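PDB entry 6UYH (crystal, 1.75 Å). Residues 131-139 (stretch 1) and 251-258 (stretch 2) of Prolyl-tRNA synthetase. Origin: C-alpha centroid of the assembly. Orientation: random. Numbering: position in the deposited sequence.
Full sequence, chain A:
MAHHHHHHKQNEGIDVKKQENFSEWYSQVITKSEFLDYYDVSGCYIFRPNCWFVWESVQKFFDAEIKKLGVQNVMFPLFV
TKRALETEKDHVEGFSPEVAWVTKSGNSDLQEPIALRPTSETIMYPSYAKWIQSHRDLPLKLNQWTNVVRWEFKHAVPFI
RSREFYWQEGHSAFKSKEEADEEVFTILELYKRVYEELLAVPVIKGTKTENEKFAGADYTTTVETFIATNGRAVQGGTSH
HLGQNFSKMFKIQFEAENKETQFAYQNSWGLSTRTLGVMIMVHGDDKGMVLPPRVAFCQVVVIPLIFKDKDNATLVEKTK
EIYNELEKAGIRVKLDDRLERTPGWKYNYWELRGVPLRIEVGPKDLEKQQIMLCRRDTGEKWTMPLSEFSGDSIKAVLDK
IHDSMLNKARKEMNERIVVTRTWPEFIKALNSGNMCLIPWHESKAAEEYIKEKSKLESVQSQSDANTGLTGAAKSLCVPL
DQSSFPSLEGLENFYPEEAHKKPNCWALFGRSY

Stretch 1 (131-139) WIQSHRDLP
Stretch 2, residues 251-258: KIQFEAEN

Stretch 1 leaves a helix at I132 (phi/psi -95/118), takes a kink at Q133 (-128/-32), whose psi is not extended, and returns to an extended conformation at S134 (-140/170) before it tightens into a 3-10 turn over 135-137, with phi between -61° and -86° and psi rising from -21° to -1°. L138 is extended again (-118/148), and a cis peptide bond leads into P139. Stretch 2 also follows a helix: K251 takes a positive phi (57/53), I252 lies at -93/94, and Q253 (-123/157), F254 (-144/154) and E255 (-80/112) form a short strand before A256 (-71/169) and the poorly ordered E257 and N258.

The two backbones meet at a single beta bridge between S134 and E255, whose CA atoms are 4.5 Å apart; S134 CA lies 4.4 Å from F254 CA. Two hydrogen bonds frame S134: E255 N donates to Q133 O (3.1 Å, 163°), and H135 N donates to E255 O (3.1 Å, 148°). E255 thus uses both its amide and its carbonyl, and the chains advance in the same direction. F254 CA approaches the same Q133 O at 3.5 Å in a CA-H...O contact. Upstream, I132 O and Q253 O face each other at 3.2 Å; both are acceptors, so they cannot bond directly. Water 1 instead donates to I132 O (2.7 Å from its oxygen) and accepts from Q253 N (2.9 Å), carrying the pairing beyond the bridge.

The turn that presents S134 and H135 is braced within stretch 1. D137 (chi1 m) brings OD2 to Q133 N at 2.9 Å and S134 N at 3.1 Å, a carboxylate oxygen well suited to receive two adjacent amides. S134, chi1 p, accepts from R136 N through OG (3.1 Å), while D137 N donates to S134 O (2.9 Å) and L138 N to H135 O (3.1 Å). The side chain of R136 is not modelled beyond CB.

Apolar side chains fill the space beside this bridge. I132 (m, t) points toward stretch 2 and is buried; its CD1 meets I252 CG2 at 3.7 Å and its CG2 meets F254 CB at 3.9 Å. I252 is likewise m, t. F254, buried and directed toward stretch 1, adopts chi1 p with chi2 near 96°. One face of its ring receives L138 CD1, 3.9 Å from the centroid and 19° off the normal, with L138 CD1 to F254 CD2 the closest pair at 3.7 Å. L138 (m, t) points toward stretch 2, and its CD1 methyl supplies the CH group that lies on the ring face.

H135 (chi1 p, chi2 96°) extends along the later part of stretch 2. E257 CB sits over one face of its ring, 4.2 Å from the centroid and 15° off the normal, while E255 O lies at the ring edge. H135 CB also packs 4.0 Å from F254 CD1. Q133 and Q253 direct their CA-to-CB bonds away from the partner stretch, leaving their backbones to make the contacts. Together the stretches bury 391 Å², both sides summed.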

ATOM      1  N   TRP A 131     -23.454   8.354   1.479  1.00 22.36           N
ATOM      2  CA  TRP A 131     -23.599   6.971   1.920  1.00 24.82           C
ATOM      3  C   TRP A 131     -24.416   6.835   3.198  1.00 31.25           C
ATOM      4  O   TRP A 131     -25.032   5.786   3.418  1.00 29.35           O
ATOM      5  CB  TRP A 131     -22.221   6.342   2.135  1.00 23.30           C
ATOM      6  CG  TRP A 131     -21.427   6.208   0.884  1.00 23.21           C
ATOM      7  CD1 TRP A 131     -21.912   6.122  -0.381  1.00 23.54           C
ATOM      8  CD2 TRP A 131     -20.000   6.148   0.776  1.00 22.60           C
ATOM      9  NE1 TRP A 131     -20.872   6.007  -1.277  1.00 23.03           N
ATOM     10  CE2 TRP A 131     -19.691   6.019  -0.590  1.00 21.02           C
ATOM     11  CE3 TRP A 131     -18.955   6.194   1.704  1.00 24.68           C
ATOM     12  CZ2 TRP A 131     -18.379   5.929  -1.057  1.00 20.09           C
ATOM     13  CZ3 TRP A 131     -17.649   6.093   1.243  1.00 22.49           C
ATOM     14  CH2 TRP A 131     -17.374   5.973  -0.129  1.00 16.56           C
ATOM     15  N   ILE A 132     -24.419   7.848   4.056  1.00 26.99           N
ATOM     16  CA  ILE A 132     -25.145   7.792   5.318  1.00 27.93           C
ATOM     17  C   ILE A 132     -26.513   8.430   5.118  1.00 33.88           C
ATOM     18  O   ILE A 132     -26.619   9.607   4.759  1.00 31.79           O
ATOM     19  CB  ILE A 132     -24.357   8.486   6.441  1.00 33.81           C
ATOM     20  CG1 ILE A 132     -23.041   7.747   6.675  1.00 32.15           C
ATOM     21  CG2 ILE A 132     -25.177   8.527   7.736  1.00 32.44           C
ATOM     22  CD1 ILE A 132     -21.965   8.584   7.335  1.00 28.70           C
ATOM     23  N   GLN A 133     -27.565   7.638   5.307  1.00 36.48           N
ATOM     24  CA  GLN A 133     -28.917   8.147   5.126  1.00 38.88           C
ATOM     25  C   GLN A 133     -29.781   7.856   6.346  1.00 43.95           C
ATOM     26  O   GLN A 133     -30.679   8.638   6.677  1.00 43.26           O
ATOM     27  CB  GLN A 133     -29.536   7.551   3.859  1.00 41.32           C
ATOM     28  CG  GLN A 133     -28.884   8.052   2.570  1.00 49.52           C
ATOM     29  CD  GLN A 133     -29.058   9.557   2.374  1.00 58.60           C
ATOM     30  OE1 GLN A 133     -30.179  10.073   2.400  1.00 65.75           O
ATOM     31  NE2 GLN A 133     -27.947  10.266   2.187  1.00 43.58           N
ATOM     32  N   SER A 134     -29.520   6.739   7.023  1.00 40.91           N
ATOM     33  CA  SER A 134     -30.248   6.386   8.233  1.00 43.33           C
ATOM     34  C   SER A 134     -29.272   5.804   9.243  1.00 43.39           C
ATOM     35  O   SER A 134     -28.114   5.525   8.931  1.00 36.13           O
ATOM     36  CB  SER A 134     -31.381   5.394   7.951  1.00 46.95           C
ATOM     37  OG  SER A 134     -30.904   4.060   7.960  1.00 45.52           O
ATOM     38  N   HIS A 135     -29.757   5.626  10.474  1.00 43.32           N
ATOM     39  CA  HIS A 135     -28.930   5.052  11.529  1.00 45.75           C
ATOM     40  C   HIS A 135     -28.460   3.645  11.190  1.00 39.41           C
ATOM     41  O   HIS A 135     -27.471   3.179  11.768  1.00 40.50           O
ATOM     42  CB  HIS A 135     -29.704   5.035  12.845  1.00 49.84           C
ATOM     43  CG  HIS A 135     -30.898   4.134  12.820  1.00 51.89           C
ATOM     44  ND1 HIS A 135     -30.862   2.838  13.288  1.00 52.91           N
ATOM     45  CD2 HIS A 135     -32.155   4.335  12.360  1.00 54.40           C
ATOM     46  CE1 HIS A 135     -32.051   2.283  13.130  1.00 54.32           C
ATOM     47  NE2 HIS A 135     -32.853   3.169  12.569  1.00 56.50           N
ATOM     48  N   ARG A 136     -29.148   2.961  10.271  1.00 37.19           N
ATOM     49  CA  ARG A 136     -28.702   1.646   9.830  1.00 33.75           C
ATOM     50  C   ARG A 136     -27.409   1.717   9.032  1.00 35.63           C
ATOM     51  O   ARG A 136     -26.744   0.688   8.862  1.00 39.56           O
ATOM     52  CB  ARG A 136     -29.793   0.969   8.999  1.00 40.77           C
ATOM     53  N   ASP A 137     -27.035   2.896   8.542  1.00 33.86           N
ATOM     54  CA  ASP A 137     -25.770   3.072   7.840  1.00 32.97           C
ATOM     55  C   ASP A 137     -24.609   3.347   8.786  1.00 31.70           C
ATOM     56  O   ASP A 137     -23.473   3.499   8.327  1.00 32.16           O
ATOM     57  CB  ASP A 137     -25.887   4.206   6.816  1.00 31.90           C
ATOM     58  CG  ASP A 137     -26.915   3.910   5.737  1.00 37.41           C
ATOM     59  OD1 ASP A 137     -26.878   2.795   5.182  1.00 40.90           O
ATOM     60  OD2 ASP A 137     -27.763   4.783   5.449  1.00 35.20           O
ATOM     61  N   LEU A 138     -24.866   3.411  10.089  1.00 31.85           N
ATOM     62  CA  LEU A 138     -23.850   3.759  11.060  1.00 29.54           C
ATOM     63  C   LEU A 138     -23.620   2.601  12.024  1.00 32.94           C
ATOM     64  O   LEU A 138     -24.551   1.857  12.334  1.00 39.79           O
ATOM     65  CB  LEU A 138     -24.262   5.011  11.846  1.00 32.96           C
ATOM     66  CG  LEU A 138     -24.408   6.264  10.987  1.00 32.44           C
ATOM     67  CD1 LEU A 138     -25.083   7.368  11.779  1.00 35.27           C
ATOM     68  CD2 LEU A 138     -23.052   6.722  10.471  1.00 26.23           C
ATOM     69  N   PRO A 139     -22.389   2.424  12.522  1.00 28.88           N
ATOM     70  CA  PRO A 139     -21.236   3.273  12.211  1.00 27.55           C
ATOM     71  C   PRO A 139     -20.625   2.972  10.856  1.00 28.32           C
ATOM     72  O   PRO A 139     -20.757   1.849  10.354  1.00 27.77           O
ATOM     73  CB  PRO A 139     -20.252   2.949  13.337  1.00 29.74           C
ATOM     74  CG  PRO A 139     -20.596   1.546  13.733  1.00 33.57           C
ATOM     75  CD  PRO A 139     -22.081   1.424  13.561  1.00 32.49           C
ATOM     76  N   LYS A 251     -23.025  18.242   5.545  1.00 34.75           N
ATOM     77  CA  LYS A 251     -24.397  17.733   5.583  1.00 33.74           C
ATOM     78  C   LYS A 251     -24.415  16.206   5.674  1.00 36.66           C
ATOM     79  O   LYS A 251     -25.062  15.517   4.882  1.00 34.66           O
ATOM     80  CB  LYS A 251     -25.205  18.227   4.377  1.00 39.37           C
ATOM     81  N   ILE A 252     -23.692  15.676   6.658  1.00 37.93           N
ATOM     82  CA  ILE A 252     -23.686  14.238   6.925  1.00 37.30           C
ATOM     83  C   ILE A 252     -24.761  14.007   7.983  1.00 35.84           C
ATOM     84  O   ILE A 252     -24.518  14.110   9.187  1.00 37.14           O
ATOM     85  CB  ILE A 252     -22.316  13.733   7.367  1.00 29.77           C
ATOM     86  CG1 ILE A 252     -21.232  14.139   6.360  1.00 26.15           C
ATOM     87  CG2 ILE A 252     -22.346  12.223   7.521  1.00 31.32           C
ATOM     88  CD1 ILE A 252     -19.802  13.861   6.840  1.00 24.53           C
ATOM     89  N   GLN A 253     -25.963  13.675   7.521  1.00 32.27           N
ATOM     90  CA  GLN A 253     -27.148  13.575   8.359  1.00 35.28           C
ATOM     91  C   GLN A 253     -27.753  12.190   8.225  1.00 42.46           C
ATOM     92  O   GLN A 253     -27.560  11.495   7.225  1.00 40.34           O
ATOM     93  CB  GLN A 253     -28.198  14.619   7.967  1.00 41.50           C
ATOM     94  CG  GLN A 253     -27.744  16.061   8.103  1.00 47.56           C
ATOM     95  CD  GLN A 253     -28.705  17.020   7.436  1.00 55.84           C
ATOM     96  OE1 GLN A 253     -28.955  16.922   6.235  1.00 61.85           O
ATOM     97  NE2 GLN A 253     -29.261  17.944   8.212  1.00 58.88           N
ATOM     98  N   PHE A 254     -28.512  11.794   9.237  1.00 43.78           N
ATOM     99  CA  PHE A 254     -29.195  10.515   9.186  1.00 41.15           C
ATOM    100  C   PHE A 254     -30.545  10.639   9.868  1.00 47.67           C
ATOM    101  O   PHE A 254     -30.754  11.505  10.722  1.00 48.36           O
ATOM    102  CB  PHE A 254     -28.355   9.404   9.842  1.00 43.00           C
ATOM    103  CG  PHE A 254     -28.173   9.573  11.320  1.00 37.01           C
ATOM    104  CD1 PHE A 254     -29.002   8.914  12.212  1.00 41.19           C
ATOM    105  CD2 PHE A 254     -27.171  10.386  11.821  1.00 38.37           C
ATOM    106  CE1 PHE A 254     -28.841   9.066  13.579  1.00 41.40           C
ATOM    107  CE2 PHE A 254     -27.007  10.543  13.190  1.00 38.30           C
ATOM    108  CZ  PHE A 254     -27.844   9.881  14.067  1.00 38.35           C
ATOM    109  N   GLU A 255     -31.470   9.778   9.457  1.00 46.52           N
ATOM    110  CA  GLU A 255     -32.726   9.603  10.173  1.00 53.11           C
ATOM    111  C   GLU A 255     -32.454   8.701  11.369  1.00 56.26           C
ATOM    112  O   GLU A 255     -32.148   7.514  11.205  1.00 52.20           O
ATOM    113  CB  GLU A 255     -33.790   9.007   9.255  1.00 52.01           C
ATOM    114  N   ALA A 256     -32.539   9.266  12.570  1.00 54.93           N
ATOM    115  CA  ALA A 256     -32.331   8.487  13.779  1.00 59.38           C
ATOM    116  C   ALA A 256     -33.509   7.541  14.007  1.00 64.16           C
ATOM    117  O   ALA A 256     -34.548   7.622  13.344  1.00 59.90           O
ATOM    118  CB  ALA A 256     -32.141   9.407  14.985  1.00 53.51           C
ATOM    119  N   GLU A 257     -33.333   6.622  14.959  1.00 66.73           N
ATOM    120  CA  GLU A 257     -34.413   5.702  15.292  1.00 70.21           C
ATOM    121  C   GLU A 257     -35.617   6.424  15.888  1.00 77.23           C
ATOM    122  O   GLU A 257     -36.719   5.865  15.892  1.00 79.92           O
ATOM    123  CB  GLU A 257     -33.914   4.623  16.255  1.00 69.83           C
ATOM    124  N   ASN A 258     -35.435   7.650  16.385  1.00 77.80           N
ATOM    125  CA  ASN A 258     -36.535   8.467  16.884  1.00 81.27           C
ATOM    126  C   ASN A 258     -37.219   9.269  15.779  1.00 84.88           C
ATOM    127  O   ASN A 258     -38.050  10.133  16.084  1.00 90.39           O
ATOM    128  CB  ASN A 258     -36.043   9.410  17.990  1.00 78.84           C
ATOM    129  CG  ASN A 258     -35.367  10.664  17.447  1.00 80.32           C
ATOM    130  OD1 ASN A 258     -34.767  10.651  16.374  1.00 79.61           O
ATOM    131  ND2 ASN A 258     -35.462  11.757  18.199  1.00 80.94           N
TER
HETATM  132  O   HOH W   1     -26.212  12.275   5.040  1.00 28.70           O